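Local coordinates for ricin B-like lectin (Macrolepiota procera, PDB 4IZX), which binds lactose, gripping its galactose unit at a sugar site on a beta-trefoil lectin fold, at residues N14-T19 against L110-T116. Coordinates in Å, arbitrary orientation, origin at the centre of the assembly. Numbering follows the deposited sequence.
Sequences NVKAGT and LSGYGDT
Two turns, each leaving the end of a beta-strand, pack side by side here. In 14-19 the strand ends at Asn14, residues 15-17 take right-handed helical angles, and Gly18 reverses the chain at phi 85°, where a side chain would strike the preceding carbonyl. Gly18 N to Asn14 O (2.9 Å) and Asn14 N to Thr19 O (2.8 Å) close the turn. Asn14 suits its start: as an Asx motif, its OD1 accepts from Ala17 N at 3.0 Å, while its ND2 is held by His132 O. In 110-116, Gly112, Tyr113 and Gly114 all have left-handed helical angles, and Gly114 N bonds Leu110 O at 2.8 Å.

The CA atoms of Ala17 and Thr116 lie 5.1 Å apart, those of Asn14 and Leu110 7.4 Å. Leu110 (chi1 t, chi2 p) extends CD2 to 3.5 Å from Ala17 CB; the small Ala17 CB also lies 3.8 Å from Thr116 CG2 and 3.5 Å from Gly114 O. Thr116, with chi1 p, turns CG2 to this alanine, and its O lies 3.7 Å from Thr19 CG2. Beside these contacts, the extended, all-t Lys16 carries NZ to Tyr113 O, a 2.8 Å hydrogen bond; a CB on Gly114 would crowd Lys16 CD. A water accepts from Thr19 OG1 (2.9 Å) and donates to Asp115 O (2.8 Å).

The contact lies where two sheets of the beta-trefoil meet: 14-19 links strand 9-14 to strand 20-23, which carries the galactose-binding Asp22, while Leu110 ends strand 106-110 and packs against Val122 of strand 120-126 and Trp135 of strand 135-138.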
loop_
_atom_site.group_PDB
_atom_site.type_symbol
_atom_site.label_atom_id
_atom_site.label_comp_id
_atom_site.label_asym_id
_atom_site.label_seq_id
_atom_site.Cartn_x
_atom_site.Cartn_y
_atom_site.Cartn_z
ATOM N N ASN A 14 -6.558 -3.811 3.911
ATOM C CA ASN A 14 -7.552 -2.755 3.740
ATOM C C ASN A 14 -8.609 -2.856 4.824
ATOM O O ASN A 14 -9.197 -3.927 5.022
ATOM C CB ASN A 14 -8.191 -2.879 2.377
ATOM C CG ASN A 14 -8.988 -1.647 2.005
ATOM O OD1 ASN A 14 -10.205 -1.594 2.196
ATOM N ND2 ASN A 14 -8.269 -0.624 1.533
ATOM N N VAL A 15 -8.908 -1.749 5.487
ATOM C CA VAL A 15 -9.891 -1.768 6.579
ATOM C C VAL A 15 -11.281 -2.097 6.071
ATOM O O VAL A 15 -12.039 -2.799 6.751
ATOM C CB VAL A 15 -9.868 -0.425 7.320
ATOM C CG1 VAL A 15 -11.049 -0.260 8.275
ATOM C CG2 VAL A 15 -8.575 -0.277 8.120
ATOM N N LYS A 16 -11.655 -1.590 4.897
ATOM C CA LYS A 16 -12.982 -1.858 4.354
ATOM C C LYS A 16 -13.095 -3.285 3.856
ATOM O O LYS A 16 -14.053 -3.984 4.187
ATOM C CB LYS A 16 -13.333 -0.853 3.253
ATOM C CG LYS A 16 -14.723 -1.132 2.703
ATOM C CD LYS A 16 -15.363 -0.034 1.976
ATOM C CE LYS A 16 -16.817 -0.366 1.675
ATOM N NZ LYS A 16 -17.186 0.470 0.514
ATOM N N ALA A 17 -12.144 -3.735 3.034
ATOM C CA ALA A 17 -12.295 -4.982 2.296
ATOM C C ALA A 17 -11.754 -6.212 3.012
ATOM O O ALA A 17 -12.213 -7.315 2.734
ATOM C CB ALA A 17 -11.613 -4.867 0.951
ATOM N N GLY A 18 -10.689 -6.049 3.801
ATOM C CA GLY A 18 -10.049 -7.185 4.420
ATOM C C GLY A 18 -9.018 -7.892 3.565
ATOM O O GLY A 18 -8.390 -8.834 4.049
ATOM N N THR A 19 -8.890 -7.522 2.309
ATOM C CA THR A 19 -7.857 -7.999 1.437
ATOM C C THR A 19 -6.579 -7.185 1.664
ATOM O O THR A 19 -6.609 -6.129 2.273
ATOM C CB THR A 19 -8.339 -7.957 -0.011
ATOM O OG1 THR A 19 -8.727 -6.616 -0.301
ATOM C CG2 THR A 19 -9.518 -8.926 -0.242
ATOM N N LEU A 110 -8.056 1.447 -2.327
ATOM C CA LEU A 110 -8.450 0.187 -2.945
ATOM C C LEU A 110 -9.648 0.491 -3.828
ATOM O O LEU A 110 -10.685 0.962 -3.351
ATOM C CB LEU A 110 -8.778 -0.869 -1.885
ATOM C CG LEU A 110 -9.176 -2.249 -2.450
ATOM C CD1 LEU A 110 -8.065 -2.855 -3.304
ATOM C CD2 LEU A 110 -9.572 -3.178 -1.322
ATOM N N SER A 111 -9.469 0.295 -5.124
ATOM C CA SER A 111 -10.410 0.805 -6.126
ATOM C C SER A 111 -11.765 0.131 -6.054
ATOM O O SER A 111 -11.967 -0.866 -5.353
ATOM C CB SER A 111 -9.811 0.717 -7.520
ATOM O OG SER A 111 -9.698 -0.581 -7.992
ATOM N N GLY A 112 -12.723 0.727 -6.751
ATOM C CA GLY A 112 -14.098 0.321 -6.620
ATOM C C GLY A 112 -14.655 0.505 -5.228
ATOM O O GLY A 112 -15.533 -0.252 -4.796
ATOM N N TYR A 113 -14.135 1.487 -4.482
ATOM C CA TYR A 113 -14.576 1.762 -3.110
ATOM C C TYR A 113 -14.320 0.577 -2.214
ATOM O O TYR A 113 -15.155 0.177 -1.389
ATOM C CB TYR A 113 -16.026 2.237 -3.029
ATOM C CG TYR A 113 -16.358 3.196 -4.111
ATOM C CD1 TYR A 113 -15.767 4.437 -4.206
ATOM C CD2 TYR A 113 -17.229 2.820 -5.122
ATOM C CE1 TYR A 113 -16.033 5.294 -5.239
ATOM C CE2 TYR A 113 -17.462 3.664 -6.196
ATOM C CZ TYR A 113 -16.855 4.907 -6.240
ATOM O OH TYR A 113 -17.132 5.801 -7.241
ATOM N N GLY A 114 -13.129 -0.006 -2.359
ATOM C CA GLY A 114 -12.780 -1.147 -1.536
ATOM C C GLY A 114 -13.437 -2.432 -2.027
ATOM O O GLY A 114 -13.802 -3.280 -1.232
ATOM N N ASP A 115 -13.502 -2.604 -3.344
ATOM C CA ASP A 115 -14.032 -3.847 -3.943
ATOM C C ASP A 115 -13.191 -4.999 -3.392
ATOM O O ASP A 115 -11.954 -4.954 -3.381
ATOM C CB ASP A 115 -13.978 -3.713 -5.468
ATOM C CG ASP A 115 -14.682 -4.847 -6.214
ATOM O OD1 ASP A 115 -14.776 -5.950 -5.719
ATOM O OD2 ASP A 115 -15.041 -4.620 -7.368
ATOM N N THR A 116 -13.890 -6.016 -2.876
ATOM C CA THR A 116 -13.221 -7.171 -2.261
ATOM C C THR A 116 -12.727 -8.188 -3.269
ATOM O O THR A 116 -12.033 -9.107 -2.914
ATOM C CB THR A 116 -14.153 -7.863 -1.254
ATOM O OG1 THR A 116 -15.281 -8.392 -1.969
ATOM C CG2 THR A 116 -14.617 -6.900 -0.186
HETATM O O HOH W 1 -9.674 -6.507 -3.004
#